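PDB 3C7T: ecdysteroid-phosphate phosphatase from Bombyx mori, which removes phosphate from ecdysteroid phosphates such as ecdysone 22-phosphate, releasing the active hormone, and also has protein tyrosine phosphatase activity. Local coordinates for residues P151-D156 and F166-V171; P22-C27 and G53-T58; W65-L70 and V225-L230. All coordinates share one frame; numbering follows the deposited sequence.

Contact 1 (P151-D156 and F166-V171)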
loop_
_atom_site.group_PDB
_atom_site.type_symbol
_atom_site.label_atom_id
_atom_site.label_comp_id
_atom_site.label_asym_id
_atom_site.label_seq_id
_atom_site.Cartn_x
_atom_site.Cartn_y
_atom_site.Cartn_z
ATOM N N PRO A 151 -8.100 13.676 -28.848
ATOM C CA PRO A 151 -8.496 12.268 -28.715
ATOM C C PRO A 151 -8.973 11.620 -30.004
ATOM O O PRO A 151 -9.589 12.287 -30.840
ATOM C CB PRO A 151 -9.660 12.314 -27.712
ATOM C CG PRO A 151 -9.511 13.605 -27.005
ATOM C CD PRO A 151 -8.938 14.551 -28.012
ATOM N N TYR A 152 -8.704 10.323 -30.143
ATOM C CA TYR A 152 -9.191 9.542 -31.281
ATOM C C TYR A 152 -10.696 9.354 -31.288
ATOM O O TYR A 152 -11.310 9.252 -32.355
ATOM C CB TYR A 152 -8.514 8.176 -31.342
ATOM C CG TYR A 152 -7.029 8.255 -31.530
ATOM C CD1 TYR A 152 -6.480 8.833 -32.685
ATOM C CD2 TYR A 152 -6.160 7.754 -30.565
ATOM C CE1 TYR A 152 -5.094 8.914 -32.857
ATOM C CE2 TYR A 152 -4.787 7.824 -30.732
ATOM C CZ TYR A 152 -4.264 8.398 -31.881
ATOM O OH TYR A 152 -2.918 8.463 -32.040
ATOM N N VAL A 153 -11.274 9.288 -30.092
ATOM C CA VAL A 153 -12.695 9.039 -29.917
ATOM C C VAL A 153 -13.310 10.152 -29.091
ATOM O O VAL A 153 -12.826 10.500 -28.012
ATOM C CB VAL A 153 -12.984 7.659 -29.254
ATOM C CG1 VAL A 153 -14.444 7.541 -28.875
ATOM C CG2 VAL A 153 -12.583 6.512 -30.184
ATOM N N GLU A 154 -14.370 10.720 -29.651
ATOM C CA GLU A 154 -15.255 11.630 -28.971
ATOM C C GLU A 154 -16.352 10.738 -28.415
ATOM O O GLU A 154 -16.891 9.890 -29.136
ATOM C CB GLU A 154 -15.829 12.611 -30.004
ATOM C CG GLU A 154 -17.067 13.391 -29.562
ATOM C CD GLU A 154 -16.720 14.748 -28.980
ATOM O OE1 GLU A 154 -16.336 15.656 -29.761
ATOM O OE2 GLU A 154 -16.834 14.900 -27.738
ATOM N N MET A 155 -16.696 10.908 -27.144
ATOM C CA MET A 155 -17.701 10.032 -26.560
ATOM C C MET A 155 -18.757 10.785 -25.741
ATOM O O MET A 155 -18.447 11.738 -25.025
ATOM C CB MET A 155 -17.013 8.948 -25.732
ATOM C CG MET A 155 -17.898 7.807 -25.321
ATOM S SD MET A 155 -17.148 7.032 -23.893
ATOM C CE MET A 155 -17.152 8.392 -22.717
ATOM N N ASP A 156 -20.004 10.345 -25.857
ATOM C CA ASP A 156 -21.095 11.009 -25.161
ATOM C C ASP A 156 -21.534 10.274 -23.881
ATOM O O ASP A 156 -20.930 9.270 -23.483
ATOM C CB ASP A 156 -22.265 11.271 -26.122
ATOM C CG ASP A 156 -23.198 10.085 -26.261
ATOM O OD1 ASP A 156 -22.725 8.924 -26.243
ATOM O OD2 ASP A 156 -24.419 10.331 -26.394
ATOM N N PHE A 166 -16.714 -2.069 -28.068
ATOM C CA PHE A 166 -15.475 -2.659 -28.538
ATOM C C PHE A 166 -14.854 -1.930 -29.737
ATOM O O PHE A 166 -13.635 -1.866 -29.883
ATOM C CB PHE A 166 -15.639 -4.155 -28.793
ATOM C CG PHE A 166 -15.628 -4.979 -27.535
ATOM C CD1 PHE A 166 -14.470 -5.107 -26.785
ATOM C CD2 PHE A 166 -16.773 -5.634 -27.113
ATOM C CE1 PHE A 166 -14.453 -5.876 -25.604
ATOM C CE2 PHE A 166 -16.775 -6.410 -25.940
ATOM C CZ PHE A 166 -15.610 -6.526 -25.189
ATOM N N LYS A 167 -15.707 -1.363 -30.580
ATOM C CA LYS A 167 -15.244 -0.600 -31.729
ATOM C C LYS A 167 -14.475 0.656 -31.293
ATOM O O LYS A 167 -13.410 0.944 -31.839
ATOM C CB LYS A 167 -16.445 -0.248 -32.626
ATOM C CG LYS A 167 -16.125 0.548 -33.911
ATOM C CD LYS A 167 -15.113 -0.162 -34.784
ATOM C CE LYS A 167 -14.996 0.522 -36.140
ATOM N NZ LYS A 167 -13.919 -0.068 -36.957
ATOM N N ARG A 168 -15.043 1.388 -30.331
ATOM C CA ARG A 168 -14.425 2.522 -29.645
ATOM C C ARG A 168 -13.001 2.180 -29.227
ATOM O O ARG A 168 -12.043 2.857 -29.592
ATOM C CB ARG A 168 -15.173 2.797 -28.329
ATOM C CG ARG A 168 -16.361 3.696 -28.382
ATOM C CD ARG A 168 -16.426 4.567 -27.148
ATOM N NE ARG A 168 -17.066 3.935 -25.996
ATOM C CZ ARG A 168 -16.445 3.595 -24.863
ATOM N NH1 ARG A 168 -15.141 3.795 -24.712
ATOM N NH2 ARG A 168 -17.137 3.055 -23.873
ATOM N N GLY A 169 -12.881 1.131 -28.412
ATOM C CA GLY A 169 -11.590 0.750 -27.831
ATOM C C GLY A 169 -10.556 0.395 -28.882
ATOM O O GLY A 169 -9.386 0.800 -28.792
ATOM N N GLU A 170 -10.998 -0.380 -29.871
ATOM C CA GLU A 170 -10.145 -0.836 -30.955
ATOM C C GLU A 170 -9.671 0.333 -31.822
ATOM O O GLU A 170 -8.501 0.394 -32.176
ATOM C CB GLU A 170 -10.896 -1.867 -31.800
ATOM C CG GLU A 170 -10.080 -2.460 -32.954
ATOM C CD GLU A 170 -10.918 -3.399 -33.793
ATOM O OE1 GLU A 170 -11.265 -4.483 -33.292
ATOM O OE2 GLU A 170 -11.231 -3.049 -34.950
ATOM N N VAL A 171 -10.574 1.256 -32.152
ATOM C CA VAL A 171 -10.211 2.458 -32.926
ATOM C C VAL A 171 -9.096 3.218 -32.213
ATOM O O VAL A 171 -8.078 3.534 -32.830
ATOM C CB VAL A 171 -11.447 3.374 -33.203
ATOM C CG1 VAL A 171 -11.044 4.787 -33.602
ATOM C CG2 VAL A 171 -12.308 2.773 -34.283
#
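Met-155 lays its sulfur over the flat guanidinium of Arg-168. From CB of Arg-168, on helix 162-179, CG runs anti to the carbonyl carbon (chi1 -87°), and further bends at chi2 and chi3 carry the chain across to the loop at 151-156. CD touches the loop twice, at CG1 of Val-153 (4.0 Å) and CG of Met-155 (4.0 Å). Beyond it NE passes 3.7 Å from SD of Met-155, and CZ lies 3.6 Å from the same SD, which stands over the centre of the guanidinium. A soft, polarisable thioether suits this place because it can cover a charged plane while asking for no hydrogen bond. The N-H groups of the arginine are engaged by other partners: NH1 bonds to Phe-119 O, while NH2 bonds to Glu-120 O and makes a salt bridge to Glu-160. Because Glu-120 lines the tungstate pocket of this histidine phosphatase domain, Arg-168, holding the backbone O of Glu-120, is probably a second-shell residue of that pocket. At the other end of the contact, Val-153 CG2 approaches Arg-168 O at 3.7 Å and meets Val-171 CG1 at 4.1 Å, so that one branched side chain packs against both a carbonyl and a methyl about one turn apart. The loop follows helix 135-140 and leads into helix 162-179, so it folds back on the helix it introduces, while Glu-115, just past edge strand 112-114, accepts the backbone amides of Tyr-152 and Val-153.

Contact 2 (P22-C27 and G53-T58)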
loop_
_atom_site.group_PDB
_atom_site.type_symbol
_atom_site.label_atom_id
_atom_site.label_comp_id
_atom_site.label_asym_id
_atom_site.label_seq_id
_atom_site.Cartn_x
_atom_site.Cartn_y
_atom_site.Cartn_z
ATOM N N PRO A 22 -20.194 5.164 2.459
ATOM C CA PRO A 22 -20.631 6.513 2.035
ATOM C C PRO A 22 -19.572 7.586 2.332
ATOM O O PRO A 22 -19.781 8.482 3.154
ATOM C CB PRO A 22 -21.927 6.729 2.835
ATOM C CG PRO A 22 -21.749 5.911 4.056
ATOM C CD PRO A 22 -20.874 4.728 3.695
ATOM N N TRP A 23 -18.430 7.507 1.653
ATOM C CA TRP A 23 -17.269 8.316 2.048
ATOM C C TRP A 23 -17.457 9.817 1.811
ATOM O O TRP A 23 -16.963 10.626 2.605
ATOM C CB TRP A 23 -15.957 7.794 1.391
ATOM C CG TRP A 23 -15.884 8.061 -0.044
ATOM C CD1 TRP A 23 -16.493 7.351 -1.048
ATOM C CD2 TRP A 23 -15.165 9.128 -0.678
ATOM N NE1 TRP A 23 -16.206 7.925 -2.269
ATOM C CE2 TRP A 23 -15.382 9.006 -2.074
ATOM C CE3 TRP A 23 -14.341 10.171 -0.205
ATOM C CZ2 TRP A 23 -14.817 9.901 -3.015
ATOM C CZ3 TRP A 23 -13.759 11.063 -1.162
ATOM C CH2 TRP A 23 -14.001 10.907 -2.542
ATOM N N VAL A 24 -18.227 10.186 0.785
ATOM C CA VAL A 24 -18.441 11.607 0.472
ATOM C C VAL A 24 -19.251 12.313 1.581
ATOM O O VAL A 24 -18.738 13.267 2.178
ATOM C CB VAL A 24 -18.990 11.822 -0.974
ATOM C CG1 VAL A 24 -19.406 13.284 -1.188
ATOM C CG2 VAL A 24 -17.940 11.387 -1.994
ATOM N N PRO A 25 -20.465 11.815 1.917
ATOM C CA PRO A 25 -21.159 12.484 3.012
ATOM C C PRO A 25 -20.451 12.337 4.345
ATOM O O PRO A 25 -20.583 13.221 5.210
ATOM C CB PRO A 25 -22.550 11.807 3.048
ATOM C CG PRO A 25 -22.405 10.556 2.364
ATOM C CD PRO A 25 -21.279 10.719 1.351
ATOM N N HIS A 26 -19.683 11.262 4.520
ATOM C CA HIS A 26 -18.925 11.138 5.761
ATOM C C HIS A 26 -17.778 12.169 5.892
ATOM O O HIS A 26 -17.568 12.730 6.971
ATOM C CB HIS A 26 -18.353 9.733 5.924
ATOM C CG HIS A 26 -17.679 9.524 7.246
ATOM N ND1 HIS A 26 -18.383 9.285 8.403
ATOM C CD2 HIS A 26 -16.367 9.489 7.590
ATOM C CE1 HIS A 26 -17.539 9.148 9.411
ATOM N NE2 HIS A 26 -16.308 9.269 8.944
ATOM N N CYS A 27 -17.060 12.408 4.799
ATOM C CA CYS A 27 -15.834 13.225 4.832
ATOM C C CYS A 27 -16.074 14.707 4.568
ATOM O O CYS A 27 -15.283 15.550 4.980
ATOM C CB CYS A 27 -14.820 12.702 3.814
ATOM S SG CYS A 27 -14.171 11.062 4.266
ATOM N N GLY A 53 -19.460 15.116 -8.091
ATOM C CA GLY A 53 -18.584 14.607 -9.132
ATOM C C GLY A 53 -17.719 13.463 -8.609
ATOM O O GLY A 53 -17.476 12.474 -9.322
ATOM N N TYR A 54 -17.263 13.602 -7.366
ATOM C CA TYR A 54 -16.434 12.556 -6.726
ATOM C C TYR A 54 -17.222 11.306 -6.365
ATOM O O TYR A 54 -16.649 10.211 -6.333
ATOM C CB TYR A 54 -15.662 13.082 -5.509
ATOM C CG TYR A 54 -14.461 13.925 -5.898
ATOM C CD1 TYR A 54 -13.378 13.350 -6.584
ATOM C CD2 TYR A 54 -14.398 15.295 -5.587
ATOM C CE1 TYR A 54 -12.275 14.105 -6.953
ATOM C CE2 TYR A 54 -13.272 16.067 -5.950
ATOM C CZ TYR A 54 -12.223 15.458 -6.632
ATOM O OH TYR A 54 -11.110 16.168 -7.006
ATOM N N VAL A 55 -18.510 11.463 -6.065
ATOM C CA VAL A 55 -19.395 10.283 -5.918
ATOM C C VAL A 55 -19.410 9.481 -7.229
ATOM O O VAL A 55 -19.236 8.262 -7.230
ATOM C CB VAL A 55 -20.834 10.679 -5.505
ATOM C CG1 VAL A 55 -21.738 9.470 -5.483
ATOM C CG2 VAL A 55 -20.835 11.341 -4.156
ATOM N N LYS A 56 -19.595 10.175 -8.343
ATOM C CA LYS A 56 -19.680 9.542 -9.673
ATOM C C LYS A 56 -18.346 9.075 -10.252
ATOM O O LYS A 56 -18.313 8.207 -11.145
ATOM C CB LYS A 56 -20.322 10.519 -10.662
ATOM C CG LYS A 56 -21.776 10.845 -10.352
ATOM C CD LYS A 56 -22.274 12.042 -11.131
ATOM C CE LYS A 56 -23.774 12.139 -10.980
ATOM N NZ LYS A 56 -24.241 13.547 -10.801
ATOM N N ASP A 57 -17.254 9.659 -9.773
ATOM C CA ASP A 57 -15.950 9.506 -10.427
ATOM C C ASP A 57 -14.889 9.410 -9.333
ATOM O O ASP A 57 -14.182 10.373 -9.042
ATOM C CB ASP A 57 -15.716 10.692 -11.400
ATOM C CG ASP A 57 -14.417 10.560 -12.234
ATOM O OD1 ASP A 57 -14.008 9.406 -12.581
ATOM O OD2 ASP A 57 -13.828 11.631 -12.545
ATOM N N THR A 58 -14.810 8.223 -8.725
ATOM C CA THR A 58 -13.967 7.981 -7.534
ATOM C C THR A 58 -12.460 8.254 -7.718
ATOM O O THR A 58 -11.904 7.982 -8.786
ATOM C CB THR A 58 -14.169 6.533 -7.047
ATOM O OG1 THR A 58 -13.581 6.377 -5.748
ATOM C CG2 THR A 58 -13.568 5.541 -8.053
HETATM O O HOH W 1 -16.843 7.820 -5.044
#
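The chi1 of Trp-23 (72°) sets CG in the crowded position between backbone N and carbonyl carbon and brings the indole up to Tyr-54, while Val-24 and Val-55 each hold CG2 anti to the carbonyl carbon (chi1 171° and 175°) and bring these methyls together. The result is a packing of two short helices, 23-27 and 50-56, in the histidine phosphatase (branch 1) fold, away from the annotated sites. The backbones come near where the valines meet, CA of Val-24 and CA of Val-55 being 6.6 Å apart, a spacing that small beta-branched side chains fill well. CG2 of Val-55 settles into the fork of Val-24, 3.6 Å from its CG2, and it is also close to CB and CG1 there. The same Val-24 CG2 covers one face of the Trp-23 ring, 3.5 Å above the plane and over its centre, so a single methyl is shared between the indole and the opposing helix. Farther along the indole, CH2 rests 4.0 Å from CB of Tyr-54. That CB is the part of the tyrosine which faces the tryptophan; its ring leads away, making a cation-pi contact with Arg-47 while OH bonds to Ala-45 O. The large indole, which also touches Val-16 and Pro-59, reaches across to the second helix beside the valine pair. Its one polar atom is satisfied through a water lying in the ring plane at the edge: Trp-23 NE1 donates to the water oxygen at 2.8 Å, and the water donates in turn to Tyr-54 O at 2.7 Å.

Contact 3 (W65-L70 and V225-L230)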
loop_
_atom_site.group_PDB
_atom_site.type_symbol
_atom_site.label_atom_id
_atom_site.label_comp_id
_atom_site.label_asym_id
_atom_site.label_seq_id
_atom_site.Cartn_x
_atom_site.Cartn_y
_atom_site.Cartn_z
ATOM N N TRP A 65 -2.642 4.607 -5.529
ATOM C CA TRP A 65 -1.446 5.314 -6.012
ATOM C C TRP A 65 -0.181 4.476 -5.845
ATOM O O TRP A 65 0.615 4.386 -6.771
ATOM C CB TRP A 65 -1.269 6.618 -5.252
ATOM C CG TRP A 65 -2.119 7.702 -5.775
ATOM C CD1 TRP A 65 -3.427 7.949 -5.453
ATOM C CD2 TRP A 65 -1.728 8.716 -6.706
ATOM N NE1 TRP A 65 -3.873 9.079 -6.136
ATOM C CE2 TRP A 65 -2.844 9.561 -6.900
ATOM C CE3 TRP A 65 -0.520 9.009 -7.383
ATOM C CZ2 TRP A 65 -2.807 10.678 -7.765
ATOM C CZ3 TRP A 65 -0.479 10.122 -8.235
ATOM C CH2 TRP A 65 -1.616 10.943 -8.407
ATOM N N PHE A 66 -0.012 3.869 -4.672
ATOM C CA PHE A 66 1.193 3.061 -4.367
ATOM C C PHE A 66 1.314 1.828 -5.263
ATOM O O PHE A 66 2.387 1.502 -5.769
ATOM C CB PHE A 66 1.135 2.647 -2.896
ATOM C CG PHE A 66 2.359 1.942 -2.413
ATOM C CD1 PHE A 66 3.582 2.598 -2.334
ATOM C CD2 PHE A 66 2.282 0.612 -2.016
ATOM C CE1 PHE A 66 4.731 1.917 -1.860
ATOM C CE2 PHE A 66 3.422 -0.075 -1.533
ATOM C CZ PHE A 66 4.648 0.588 -1.474
ATOM N N GLN A 67 0.191 1.146 -5.497
ATOM C CA GLN A 67 0.153 0.037 -6.472
ATOM C C GLN A 67 0.624 0.458 -7.852
ATOM O O GLN A 67 1.419 -0.254 -8.483
ATOM C CB GLN A 67 -1.280 -0.526 -6.572
ATOM C CG GLN A 67 -1.732 -1.200 -5.272
ATOM C CD GLN A 67 -3.235 -1.572 -5.239
ATOM O OE1 GLN A 67 -4.066 -0.945 -5.923
ATOM N NE2 GLN A 67 -3.602 -2.563 -4.380
ATOM N N ALA A 68 0.164 1.618 -8.311
ATOM C CA ALA A 68 0.566 2.119 -9.655
ATOM C C ALA A 68 2.058 2.453 -9.651
ATOM O O ALA A 68 2.781 2.178 -10.606
ATOM C CB ALA A 68 -0.267 3.336 -10.014
ATOM N N GLN A 69 2.514 3.051 -8.559
ATOM C CA GLN A 69 3.930 3.394 -8.394
ATOM C C GLN A 69 4.824 2.166 -8.434
ATOM O O GLN A 69 5.871 2.194 -9.056
ATOM C CB GLN A 69 4.144 4.139 -7.093
ATOM C CG GLN A 69 3.555 5.519 -7.124
ATOM C CD GLN A 69 3.333 6.129 -5.743
ATOM O OE1 GLN A 69 3.801 5.609 -4.721
ATOM N NE2 GLN A 69 2.617 7.241 -5.713
ATOM N N LEU A 70 4.398 1.086 -7.784
ATOM C CA LEU A 70 5.150 -0.156 -7.787
ATOM C C LEU A 70 5.331 -0.726 -9.186
ATOM O O LEU A 70 6.420 -1.272 -9.515
ATOM C CB LEU A 70 4.472 -1.192 -6.899
ATOM C CG LEU A 70 4.601 -0.903 -5.416
ATOM C CD1 LEU A 70 3.712 -1.942 -4.706
ATOM C CD2 LEU A 70 6.071 -0.967 -4.946
ATOM N N VAL A 225 -9.611 -8.878 -13.588
ATOM C CA VAL A 225 -8.179 -8.883 -13.283
ATOM C C VAL A 225 -7.938 -7.984 -12.048
ATOM O O VAL A 225 -8.702 -7.037 -11.816
ATOM C CB VAL A 225 -7.331 -8.439 -14.492
ATOM C CG1 VAL A 225 -7.584 -9.383 -15.697
ATOM C CG2 VAL A 225 -7.601 -6.995 -14.868
ATOM N N PRO A 226 -6.898 -8.287 -11.254
ATOM C CA PRO A 226 -6.607 -7.516 -10.032
ATOM C C PRO A 226 -6.281 -6.039 -10.274
ATOM O O PRO A 226 -5.959 -5.645 -11.392
ATOM C CB PRO A 226 -5.371 -8.222 -9.480
ATOM C CG PRO A 226 -5.442 -9.621 -10.058
ATOM C CD PRO A 226 -5.960 -9.409 -11.423
ATOM N N TYR A 227 -6.347 -5.231 -9.220
ATOM C CA TYR A 227 -5.942 -3.831 -9.352
ATOM C C TYR A 227 -4.518 -3.748 -9.863
ATOM O O TYR A 227 -3.650 -4.521 -9.415
ATOM C CB TYR A 227 -5.997 -3.165 -7.997
ATOM C CG TYR A 227 -7.375 -2.896 -7.416
ATOM C CD1 TYR A 227 -8.357 -2.227 -8.163
ATOM C CD2 TYR A 227 -7.652 -3.201 -6.083
ATOM C CE1 TYR A 227 -9.591 -1.918 -7.600
ATOM C CE2 TYR A 227 -8.896 -2.897 -5.502
ATOM C CZ TYR A 227 -9.862 -2.254 -6.282
ATOM O OH TYR A 227 -11.083 -1.920 -5.733
ATOM N N CYS A 228 -4.278 -2.821 -10.794
ATOM C CA CYS A 228 -2.972 -2.669 -11.459
ATOM C C CYS A 228 -2.422 -3.980 -12.072
ATOM O O CYS A 228 -1.231 -4.129 -12.214
ATOM C CB CYS A 228 -1.956 -2.011 -10.518
ATOM S SG CYS A 228 -2.334 -0.248 -10.204
ATOM N N ALA A 229 -3.308 -4.903 -12.450
ATOM C CA ALA A 229 -2.920 -6.029 -13.306
ATOM C C ALA A 229 -2.296 -5.475 -14.597
ATOM O O ALA A 229 -2.833 -4.557 -15.216
ATOM C CB ALA A 229 -4.083 -6.887 -13.630
ATOM N N LEU A 230 -1.161 -6.049 -14.969
ATOM C CA LEU A 230 -0.387 -5.577 -16.101
ATOM C C LEU A 230 -0.338 -6.654 -17.173
ATOM O O LEU A 230 0.034 -7.809 -16.920
ATOM C CB LEU A 230 1.040 -5.209 -15.658
ATOM C CG LEU A 230 1.981 -4.682 -16.739
ATOM C CD1 LEU A 230 1.596 -3.291 -17.265
ATOM C CD2 LEU A 230 3.428 -4.668 -16.234
#
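Cys-228 meets helix 62-77 from a type II beta turn running from Pro-226 to Ala-229, and its CA lies 6.2 Å from that of Ala-68. Cys-228 occupies the third turn position with positive phi (52°), and its SG, anti to the carbonyl carbon, is directed at the helix. SG lies 3.6 Å from Ala-68 N, 4.1 Å from Ala-68 CB and 3.8 Å from Gln-67 CB; a compact sulfur facing an alanine permits so near an approach. In this histidine phosphatase fold the turn leads into strand 230-235; Cys-228 bonds through its backbone to His-12, which is phosphorylated in catalysis, and Ala-229 to Arg-11. Tyr-227 sits beside both of these active-site residues, its side chain about 5 Å from the bound tungstate. Gln-67, extended beyond CG, crosses it at a slant: OE1 is 3.6 Å from CB of Tyr-227, and amide and ring planes are turned 41° apart. Both ends of that amide are employed, OE1 accepting from Glu-14 N and NE2 bonding to Asn-250 OD1, which suits a glutamine at a buried position. Phe-66, on the same helix, stacks on Phe-66 of the second subunit.

How the contacts relate
The three contacts share no helix or strand and do not touch one another. Contact 3 lies deepest, its centre about 9 Å from that of the chain; contact 1, at about 15 Å, is partly buried, and contact 2 is the farthest out at about 19 Å, yet mostly buried locally. Contacts 2 and 3 use successive helices, 50-56 and 62-77, whereas contact 1 lies across the chain's centre from contact 3. Their chemistry follows their place: a charged group under a thioether in contact 1, methyl packing with a water bridge in contact 2, and a thiol and amide beside the catalytic pocket in contact 3, the only one of the three that the second subunit touches.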